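Local coordinates for protein FOKI restriction endonuclease (Planomicrobium okeanokoites, PDB 2FOK) that recognises a specific asymmetric DNA sequence and, as a type IIS restriction endonuclease, cleaves both strands a short distance away in a metal-ion-dependent reaction, at residues N19-V24 with A146-I151; V26-S31 with A137-A142; Q493-H498 with E503-Y508. All coordinates share one frame; numbering follows the deposited sequence.

Contact 1 (N19-V24 with A146-I151)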
loop_
_atom_site.group_PDB
_atom_site.type_symbol
_atom_site.label_atom_id
_atom_site.label_comp_id
_atom_site.label_asym_id
_atom_site.label_seq_id
_atom_site.Cartn_x
_atom_site.Cartn_y
_atom_site.Cartn_z
ATOM N N ASN A 19 20.825 13.193 6.423
ATOM C CA ASN A 19 19.884 13.725 7.391
ATOM C C ASN A 19 19.462 12.606 8.359
ATOM O O ASN A 19 19.181 12.867 9.525
ATOM C CB ASN A 19 18.674 14.323 6.673
ATOM C CG ASN A 19 18.953 15.720 6.117
ATOM O OD1 ASN A 19 18.329 16.150 5.143
ATOM N ND2 ASN A 19 19.891 16.429 6.734
ATOM N N LEU A 20 19.426 11.363 7.874
ATOM C CA LEU A 20 19.083 10.222 8.722
ATOM C C LEU A 20 20.113 10.157 9.850
ATOM O O LEU A 20 19.762 10.073 11.026
ATOM C CB LEU A 20 19.123 8.916 7.918
ATOM C CG LEU A 20 19.212 7.596 8.702
ATOM C CD1 LEU A 20 17.912 7.357 9.441
ATOM C CD2 LEU A 20 19.500 6.436 7.765
ATOM N N LYS A 21 21.388 10.210 9.472
ATOM C CA LYS A 21 22.488 10.154 10.421
ATOM C C LYS A 21 22.355 11.216 11.508
ATOM O O LYS A 21 22.433 10.903 12.696
ATOM C CB LYS A 21 23.824 10.316 9.689
ATOM C CG LYS A 21 24.953 9.449 10.282
ATOM C CD LYS A 21 26.346 9.874 9.801
ATOM C CE LYS A 21 27.412 8.901 10.267
ATOM N NZ LYS A 21 28.622 8.953 9.400
ATOM N N ARG A 22 22.163 12.466 11.101
ATOM C CA ARG A 22 22.013 13.570 12.039
ATOM C C ARG A 22 20.914 13.244 13.044
ATOM O O ARG A 22 21.056 13.495 14.237
ATOM C CB ARG A 22 21.645 14.850 11.286
ATOM C CG ARG A 22 22.806 15.561 10.592
ATOM C CD ARG A 22 22.330 16.860 9.921
ATOM N NE ARG A 22 21.747 17.794 10.884
ATOM C CZ ARG A 22 22.411 18.806 11.432
ATOM N NH1 ARG A 22 23.679 19.020 11.109
ATOM N NH2 ARG A 22 21.825 19.576 12.338
ATOM N N VAL A 23 19.811 12.692 12.552
ATOM C CA VAL A 23 18.697 12.326 13.411
ATOM C C VAL A 23 19.157 11.323 14.463
ATOM O O VAL A 23 18.724 11.378 15.611
ATOM C CB VAL A 23 17.533 11.702 12.594
ATOM C CG1 VAL A 23 16.466 11.136 13.546
ATOM C CG2 VAL A 23 16.914 12.762 11.660
ATOM N N VAL A 24 20.042 10.415 14.057
ATOM C CA VAL A 24 20.583 9.392 14.940
ATOM C C VAL A 24 21.614 9.950 15.925
ATOM O O VAL A 24 21.629 9.589 17.094
ATOM C CB VAL A 24 21.260 8.272 14.116
ATOM C CG1 VAL A 24 21.799 7.186 15.043
ATOM C CG2 VAL A 24 20.271 7.691 13.118
ATOM N N ALA A 146 34.271 3.092 4.814
ATOM C CA ALA A 146 33.837 1.762 4.404
ATOM C C ALA A 146 33.124 1.089 5.564
ATOM O O ALA A 146 32.357 0.147 5.362
ATOM C CB ALA A 146 35.027 0.928 3.991
ATOM N N ILE A 147 33.393 1.571 6.777
ATOM C CA ILE A 147 32.779 1.013 7.974
ATOM C C ILE A 147 31.338 1.502 8.144
ATOM O O ILE A 147 30.458 0.733 8.534
ATOM C CB ILE A 147 33.614 1.351 9.226
ATOM C CG1 ILE A 147 33.300 0.347 10.332
ATOM C CG2 ILE A 147 33.365 2.786 9.666
ATOM C CD1 ILE A 147 32.564 0.938 11.528
ATOM N N GLU A 148 31.095 2.774 7.840
ATOM C CA GLU A 148 29.748 3.342 7.931
ATOM C C GLU A 148 28.848 2.597 6.938
ATOM O O GLU A 148 27.688 2.316 7.220
ATOM C CB GLU A 148 29.785 4.840 7.579
ATOM C CG GLU A 148 28.426 5.496 7.412
ATOM C CD GLU A 148 28.490 6.788 6.603
ATOM O OE1 GLU A 148 28.969 6.745 5.448
ATOM O OE2 GLU A 148 28.064 7.849 7.119
ATOM N N LYS A 149 29.396 2.287 5.770
ATOM C CA LYS A 149 28.646 1.583 4.742
ATOM C C LYS A 149 28.316 0.196 5.252
ATOM O O LYS A 149 27.208 -0.305 5.055
ATOM C CB LYS A 149 29.478 1.480 3.464
ATOM C CG LYS A 149 28.748 0.818 2.312
ATOM C CD LYS A 149 29.413 1.131 0.986
ATOM C CE LYS A 149 29.363 -0.073 0.060
ATOM N NZ LYS A 149 28.965 0.325 -1.315
ATOM N N GLU A 150 29.299 -0.416 5.905
ATOM C CA GLU A 150 29.171 -1.745 6.479
ATOM C C GLU A 150 28.022 -1.735 7.469
ATOM O O GLU A 150 27.147 -2.593 7.431
ATOM C CB GLU A 150 30.466 -2.120 7.205
ATOM C CG GLU A 150 30.985 -3.520 6.920
ATOM C CD GLU A 150 31.716 -4.143 8.112
ATOM O OE1 GLU A 150 32.450 -3.422 8.829
ATOM O OE2 GLU A 150 31.556 -5.365 8.326
ATOM N N ILE A 151 28.039 -0.757 8.368
ATOM C CA ILE A 151 26.998 -0.621 9.373
ATOM C C ILE A 151 25.622 -0.479 8.709
ATOM O O ILE A 151 24.654 -1.115 9.127
ATOM C CB ILE A 151 27.286 0.598 10.284
ATOM C CG1 ILE A 151 28.467 0.280 11.209
ATOM C CG2 ILE A 151 26.070 0.931 11.119
ATOM C CD1 ILE A 151 28.940 1.457 12.050
#

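Contact 2 (V26-S31 with A137-A142)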
loop_
_atom_site.group_PDB
_atom_site.type_symbol
_atom_site.label_atom_id
_atom_site.label_comp_id
_atom_site.label_asym_id
_atom_site.label_seq_id
_atom_site.Cartn_x
_atom_site.Cartn_y
_atom_site.Cartn_z
ATOM N N VAL A 26 21.685 12.409 17.456
ATOM C CA VAL A 26 21.034 13.258 18.446
ATOM C C VAL A 26 20.708 12.449 19.699
ATOM O O VAL A 26 20.466 13.003 20.772
ATOM C CB VAL A 26 19.759 13.892 17.815
ATOM C CG1 VAL A 26 18.586 13.854 18.777
ATOM C CG2 VAL A 26 20.072 15.319 17.369
ATOM N N PHE A 27 20.717 11.128 19.563
ATOM C CA PHE A 27 20.453 10.256 20.707
ATOM C C PHE A 27 21.785 9.846 21.347
ATOM O O PHE A 27 21.811 9.137 22.349
ATOM C CB PHE A 27 19.698 8.999 20.264
ATOM C CG PHE A 27 18.358 9.271 19.656
ATOM C CD1 PHE A 27 18.257 9.832 18.388
ATOM C CD2 PHE A 27 17.194 8.884 20.311
ATOM C CE1 PHE A 27 17.029 9.993 17.774
ATOM C CE2 PHE A 27 15.956 9.041 19.710
ATOM C CZ PHE A 27 15.872 9.593 18.436
ATOM N N ASP A 28 22.884 10.293 20.739
ATOM C CA ASP A 28 24.245 10.008 21.208
ATOM C C ASP A 28 24.786 11.257 21.908
ATOM O O ASP A 28 25.074 12.248 21.262
ATOM C CB ASP A 28 25.131 9.641 20.009
ATOM C CG ASP A 28 26.601 9.537 20.372
ATOM O OD1 ASP A 28 27.010 10.112 21.397
ATOM O OD2 ASP A 28 27.353 8.876 19.624
ATOM N N ARG A 29 24.935 11.185 23.227
ATOM C CA ARG A 29 25.396 12.304 24.047
ATOM C C ARG A 29 26.767 12.883 23.724
ATOM O O ARG A 29 27.029 14.054 24.006
ATOM C CB ARG A 29 25.357 11.913 25.528
ATOM C CG ARG A 29 26.266 10.743 25.894
ATOM C CD ARG A 29 26.408 10.606 27.418
ATOM N NE ARG A 29 26.969 9.315 27.821
ATOM C CZ ARG A 29 26.307 8.392 28.515
ATOM N NH1 ARG A 29 25.052 8.607 28.892
ATOM N NH2 ARG A 29 26.900 7.250 28.839
ATOM N N ASN A 30 27.635 12.075 23.125
ATOM C CA ASN A 30 28.979 12.529 22.792
ATOM C C ASN A 30 29.205 12.840 21.316
ATOM O O ASN A 30 30.315 12.669 20.809
ATOM C CB ASN A 30 29.995 11.489 23.258
ATOM C CG ASN A 30 29.988 11.309 24.762
ATOM O OD1 ASN A 30 30.051 12.288 25.513
ATOM N ND2 ASN A 30 29.908 10.059 25.215
ATOM N N SER A 31 28.167 13.286 20.614
ATOM C CA SER A 31 28.327 13.625 19.205
ATOM C C SER A 31 28.239 15.137 19.051
ATOM O O SER A 31 27.716 15.822 19.932
ATOM C CB SER A 31 27.251 12.948 18.348
ATOM O OG SER A 31 25.954 13.292 18.792
ATOM N N ALA A 137 27.425 3.205 16.845
ATOM C CA ALA A 137 28.503 2.904 15.908
ATOM C C ALA A 137 28.246 3.652 14.612
ATOM O O ALA A 137 29.176 4.068 13.922
ATOM C CB ALA A 137 28.568 1.398 15.640
ATOM N N TYR A 138 26.973 3.797 14.266
ATOM C CA TYR A 138 26.605 4.528 13.062
ATOM C C TYR A 138 26.946 5.997 13.336
ATOM O O TYR A 138 27.490 6.697 12.484
ATOM C CB TYR A 138 25.104 4.366 12.792
ATOM C CG TYR A 138 24.597 5.104 11.575
ATOM C CD1 TYR A 138 25.329 5.123 10.387
ATOM C CD2 TYR A 138 23.387 5.793 11.612
ATOM C CE1 TYR A 138 24.865 5.815 9.266
ATOM C CE2 TYR A 138 22.913 6.488 10.499
ATOM C CZ TYR A 138 23.659 6.494 9.328
ATOM O OH TYR A 138 23.200 7.185 8.225
ATOM N N SER A 139 26.645 6.429 14.557
ATOM C CA SER A 139 26.875 7.799 15.014
ATOM C C SER A 139 28.329 8.258 14.926
ATOM O O SER A 139 28.600 9.320 14.376
ATOM C CB SER A 139 26.377 7.951 16.461
ATOM O OG SER A 139 26.382 9.304 16.892
ATOM N N LYS A 140 29.257 7.468 15.469
ATOM C CA LYS A 140 30.682 7.822 15.461
ATOM C C LYS A 140 31.402 7.513 14.148
ATOM O O LYS A 140 32.510 8.010 13.900
ATOM C CB LYS A 140 31.406 7.113 16.605
ATOM C CG LYS A 140 30.808 5.769 16.982
ATOM C CD LYS A 140 30.992 5.459 18.466
ATOM C CE LYS A 140 30.095 6.326 19.346
ATOM N NZ LYS A 140 29.177 7.168 18.538
ATOM N N SER A 141 30.769 6.700 13.309
ATOM C CA SER A 141 31.332 6.305 12.019
ATOM C C SER A 141 31.766 7.496 11.161
ATOM O O SER A 141 31.071 8.502 11.077
ATOM C CB SER A 141 30.311 5.481 11.243
ATOM O OG SER A 141 29.231 6.307 10.831
ATOM N N ALA A 142 32.920 7.379 10.519
ATOM C CA ALA A 142 33.404 8.458 9.668
ATOM C C ALA A 142 32.504 8.535 8.442
ATOM O O ALA A 142 32.037 7.509 7.939
ATOM C CB ALA A 142 34.842 8.187 9.247
#

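Contact 3 (Q493-H498 with E503-Y508)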
loop_
_atom_site.group_PDB
_atom_site.type_symbol
_atom_site.label_atom_id
_atom_site.label_comp_id
_atom_site.label_asym_id
_atom_site.label_seq_id
_atom_site.Cartn_x
_atom_site.Cartn_y
_atom_site.Cartn_z
ATOM N N GLN A 493 -23.289 8.022 -27.982
ATOM C CA GLN A 493 -24.423 7.983 -28.879
ATOM C C GLN A 493 -24.112 8.961 -30.005
ATOM O O GLN A 493 -24.120 8.581 -31.168
ATOM C CB GLN A 493 -25.707 8.405 -28.169
ATOM C CG GLN A 493 -26.405 7.278 -27.415
ATOM C CD GLN A 493 -27.491 7.792 -26.506
ATOM O OE1 GLN A 493 -27.674 9.004 -26.369
ATOM N NE2 GLN A 493 -28.219 6.884 -25.875
ATOM N N THR A 494 -23.811 10.212 -29.648
ATOM C CA THR A 494 -23.516 11.241 -30.645
ATOM C C THR A 494 -22.185 11.018 -31.336
ATOM O O THR A 494 -22.092 11.136 -32.555
ATOM C CB THR A 494 -23.528 12.657 -30.023
ATOM O OG1 THR A 494 -22.355 12.851 -29.219
ATOM C CG2 THR A 494 -24.775 12.840 -29.157
ATOM N N ARG A 495 -21.159 10.700 -30.548
ATOM C CA ARG A 495 -19.815 10.440 -31.062
ATOM C C ARG A 495 -19.232 11.527 -31.971
ATOM O O ARG A 495 -18.787 11.253 -33.082
ATOM C CB ARG A 495 -19.799 9.082 -31.770
ATOM C CG ARG A 495 -19.966 7.924 -30.798
ATOM C CD ARG A 495 -20.026 6.559 -31.473
ATOM N NE ARG A 495 -20.164 5.513 -30.462
ATOM C CZ ARG A 495 -19.980 4.217 -30.679
ATOM N NH1 ARG A 495 -19.646 3.785 -31.883
ATOM N NH2 ARG A 495 -20.129 3.351 -29.688
ATOM N N ASN A 496 -19.217 12.760 -31.480
ATOM C CA ASN A 496 -18.679 13.895 -32.240
ATOM C C ASN A 496 -17.270 14.185 -31.725
ATOM O O ASN A 496 -17.077 14.443 -30.548
ATOM C CB ASN A 496 -19.581 15.125 -32.033
ATOM C CG ASN A 496 -19.407 16.194 -33.109
ATOM O OD1 ASN A 496 -18.314 16.404 -33.644
ATOM N ND2 ASN A 496 -20.496 16.884 -33.418
ATOM N N LYS A 497 -16.297 14.155 -32.622
ATOM C CA LYS A 497 -14.899 14.394 -32.284
ATOM C C LYS A 497 -14.608 15.835 -31.858
ATOM O O LYS A 497 -13.541 16.129 -31.312
ATOM C CB LYS A 497 -14.018 14.029 -33.484
ATOM C CG LYS A 497 -14.300 12.650 -34.065
ATOM C CD LYS A 497 -15.610 12.587 -34.864
ATOM C CE LYS A 497 -16.339 11.258 -34.649
ATOM N NZ LYS A 497 -15.432 10.076 -34.458
ATOM N N HIS A 498 -15.545 16.736 -32.120
ATOM C CA HIS A 498 -15.356 18.129 -31.743
ATOM C C HIS A 498 -15.780 18.296 -30.294
ATOM O O HIS A 498 -15.122 18.996 -29.517
ATOM C CB HIS A 498 -16.164 19.036 -32.672
ATOM C CG HIS A 498 -15.635 19.073 -34.074
ATOM N ND1 HIS A 498 -16.389 19.492 -35.148
ATOM C CD2 HIS A 498 -14.421 18.738 -34.574
ATOM C CE1 HIS A 498 -15.663 19.414 -36.249
ATOM N NE2 HIS A 498 -14.465 18.960 -35.929
ATOM N N GLU A 503 -12.185 10.878 -28.607
ATOM C CA GLU A 503 -12.994 9.772 -29.118
ATOM C C GLU A 503 -12.852 8.477 -28.314
ATOM O O GLU A 503 -12.592 7.415 -28.877
ATOM C CB GLU A 503 -12.623 9.499 -30.585
ATOM C CG GLU A 503 -12.861 10.692 -31.512
ATOM C CD GLU A 503 -12.070 10.605 -32.813
ATOM O OE1 GLU A 503 -10.827 10.687 -32.763
ATOM O OE2 GLU A 503 -12.690 10.459 -33.889
ATOM N N TRP A 504 -13.034 8.554 -27.003
ATOM C CA TRP A 504 -12.900 7.364 -26.166
ATOM C C TRP A 504 -13.787 6.192 -26.596
ATOM O O TRP A 504 -13.390 5.027 -26.469
ATOM C CB TRP A 504 -13.167 7.711 -24.688
ATOM C CG TRP A 504 -14.575 8.153 -24.375
ATOM C CD1 TRP A 504 -15.041 9.436 -24.331
ATOM C CD2 TRP A 504 -15.691 7.309 -24.044
ATOM N NE1 TRP A 504 -16.377 9.446 -23.989
ATOM C CE2 TRP A 504 -16.799 8.154 -23.809
ATOM C CE3 TRP A 504 -15.861 5.922 -23.922
ATOM C CZ2 TRP A 504 -18.064 7.655 -23.458
ATOM C CZ3 TRP A 504 -17.120 5.425 -23.568
ATOM C CH2 TRP A 504 -18.201 6.294 -23.342
ATOM N N TRP A 505 -14.972 6.497 -27.120
ATOM C CA TRP A 505 -15.925 5.468 -27.544
ATOM C C TRP A 505 -15.359 4.438 -28.521
ATOM O O TRP A 505 -15.960 3.380 -28.719
ATOM C CB TRP A 505 -17.174 6.117 -28.153
ATOM C CG TRP A 505 -16.866 7.129 -29.214
ATOM C CD1 TRP A 505 -16.698 6.888 -30.540
ATOM C CD2 TRP A 505 -16.653 8.536 -29.032
ATOM N NE1 TRP A 505 -16.391 8.049 -31.204
ATOM C CE2 TRP A 505 -16.356 9.079 -30.303
ATOM C CE3 TRP A 505 -16.682 9.391 -27.921
ATOM C CZ2 TRP A 505 -16.090 10.439 -30.497
ATOM C CZ3 TRP A 505 -16.416 10.745 -28.115
ATOM C CH2 TRP A 505 -16.125 11.254 -29.393
ATOM N N LYS A 506 -14.210 4.742 -29.121
ATOM C CA LYS A 506 -13.580 3.830 -30.079
ATOM C C LYS A 506 -13.169 2.515 -29.422
ATOM O O LYS A 506 -12.915 1.511 -30.089
ATOM C CB LYS A 506 -12.359 4.497 -30.716
ATOM C CG LYS A 506 -12.713 5.672 -31.616
ATOM C CD LYS A 506 -11.550 6.053 -32.510
ATOM C CE LYS A 506 -11.914 5.863 -33.974
ATOM N NZ LYS A 506 -13.225 6.494 -34.314
ATOM N N VAL A 507 -13.097 2.528 -28.104
ATOM C CA VAL A 507 -12.736 1.342 -27.364
ATOM C C VAL A 507 -13.674 0.200 -27.765
ATOM O O VAL A 507 -13.262 -0.952 -27.872
ATOM C CB VAL A 507 -12.848 1.621 -25.845
ATOM C CG1 VAL A 507 -14.319 1.770 -25.451
ATOM C CG2 VAL A 507 -12.174 0.517 -25.057
ATOM N N TYR A 508 -14.930 0.537 -28.026
ATOM C CA TYR A 508 -15.941 -0.457 -28.387
ATOM C C TYR A 508 -15.898 -0.953 -29.831
ATOM O O TYR A 508 -15.482 -0.230 -30.734
ATOM C CB TYR A 508 -17.348 0.101 -28.130
ATOM C CG TYR A 508 -17.659 0.487 -26.699
ATOM C CD1 TYR A 508 -17.719 -0.474 -25.684
ATOM C CD2 TYR A 508 -17.970 1.811 -26.374
ATOM C CE1 TYR A 508 -18.092 -0.125 -24.386
ATOM C CE2 TYR A 508 -18.342 2.171 -25.075
ATOM C CZ TYR A 508 -18.406 1.201 -24.090
ATOM O OH TYR A 508 -18.812 1.562 -22.824
#

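Contact 1 (N19-V24 with A146-I151)
Lys21 and Glu148 form a salt bridge between two helices of the DNA-recognition region of FokI, whose subdomains belong to the helix-turn-helix clan. Helix 17-24 lies in the sequence range of subdomain 1 and the 146-151 segment largely in that of subdomain 2, so the ion pair probably bridges these two units of the recognition region. The helices stand well apart, with CA atoms no nearer than 10.3 Å, at Lys21 and Glu148, and of the two segments only these two long side chains meet.

The ionic contact is short. Lys21 NZ donates to Glu148 OE2 at 2.6 Å, arriving from above the carboxylate plane, 37° out of it. Both side chains are extended beyond CG and approach each other at a slant. In Glu148 a chi1 of 170° sets CG opposite the backbone N and directs the carboxylate toward helix 17-24. The methylene next to the ammonium follows it in, Lys21 CE lying 3.4 Å from Glu148 OE2.

Further polar partners fix both ends. Lys21 NZ also forms a salt bridge with Asp143 and a hydrogen bond with the carbonyl of Ser141, so two carboxylates and a backbone oxygen bond the ammonium of a buried lysine; this setting would be expected to favour its charged form. Across the pair, Glu148 OE1 accepts from the backbone N of Gly144, while OE2 meets the lysine.

Around the pair, Tyr138 of helix 133-140 packs on Leu20, Lys21 and Val24. Lys21 also runs past the end of that helix, its CE 3.1 Å from Tyr138 O.

Contact 2 (V26-S31 with A137-A142)
Asp28 and Ser139 meet because each turns its polar group away from its own backbone N: chi1 is 171° in Asp28 and -171° in Ser139, which carries Ser139 OG to within hydrogen-bonding distance of Asp28 OD2. Lys140 reaches the same spot by folding at chi2, chi3 and chi4, and its side chain crosses that of Asp28 at about a right angle.

Asp28 OD2 thus takes two donors. Ser139 OG gives it a hydrogen bond of 2.9 Å from the anti side, 34° out of the carboxylate plane, and Lys140 NZ makes a salt bridge of 2.7 Å. The ammonium also bonds to Leu136 O, one turn back in helix 133-140. The other oxygen serves its own loop: Asp28 OD1 accepts from Asn30 N at 2.7 Å, an Asx turn within the type I beta turn from Asp28 to Ser31.

Ser31, in the N-cap position of helix 32-45, brings its CB to 4.0 Å from Ser139 OG, while its own hydroxyl bonds to Gln25 O. One buried carboxylate therefore joins the loop between two helices to the end of helix 133-140, and its three donors, one of them a lysine, would be expected to keep it ionised.

Contact 3 (Q493-H498 with E503-Y508)
The indole of Trp505 is sandwiched between Arg495 and Glu503. Over one face lies Arg495 CG, 3.5 Å from the centroid of the five-membered ring and only 10° off its normal, a clear CH-pi contact; over the opposite face, also offset toward the rim of the indole, lies Glu503 CA, 3.3 Å above the plane. Lys497 NZ stands at the ring edge, in plane, 4.0 Å from Trp505 NE1.

Arg495 lies alongside the indole. Its chain is extended from CG to NE, the two side chains run past each other in opposite directions, and the guanidinium and ring planes differ by 16°. The arginine continues toward Tyr508, where its NH2 bonds to Asn492 OD1, a residue of helix 479-494 that itself touches Trp505 and Tyr508. Trp505 CG stands between its own backbone N and carbonyl carbon (chi1 51°), which turns the ring toward the 493-498 segment. An alanine here would remove the indole and is likely to open a gap between Arg495 and Glu503, leaving the arginine's aliphatic part free to shift.

The backbone turns back here. Arg495, the first residue after helix 479-494, has a positive phi, Asn496 OD1 accepts from His498 N in an Asx turn, and the chain returns in the 3-10 segment 504-507. These residues form part of the connection from helix 479-494 to strand 515-521 in the PD-(D/E)XK cleavage domain.

Lys497 NZ also forms a salt bridge with Glu503 OE2, although the position of that oxygen is less sure. Lys506 NZ comes within 4.2 Å of Lys497 NZ, so Glu503, if its carboxylate is placed correctly, would probably offset part of the repulsion between the two ammonium groups.

In the fold
Contacts 1 and 2 are neighbours in the recognition region, their centres about 9 Å apart, and contact 2 is nested within the chain loop that contact 1 closes. They touch: helix 133-140 of contact 2 is followed in the chain by helix 146-157 of contact 1, and Ile151 CD1 lies 3.2 Å from Ala137 O. Contact 3 belongs to the cleavage domain, on the opposite side of the chain's centre, with its centre about 57 Å from that of contact 1 and about 64 Å from that of contact 2; nearest atoms are about 44 and 49 Å away. The separation is consistent with the division of the enzyme into recognition and cleavage domains.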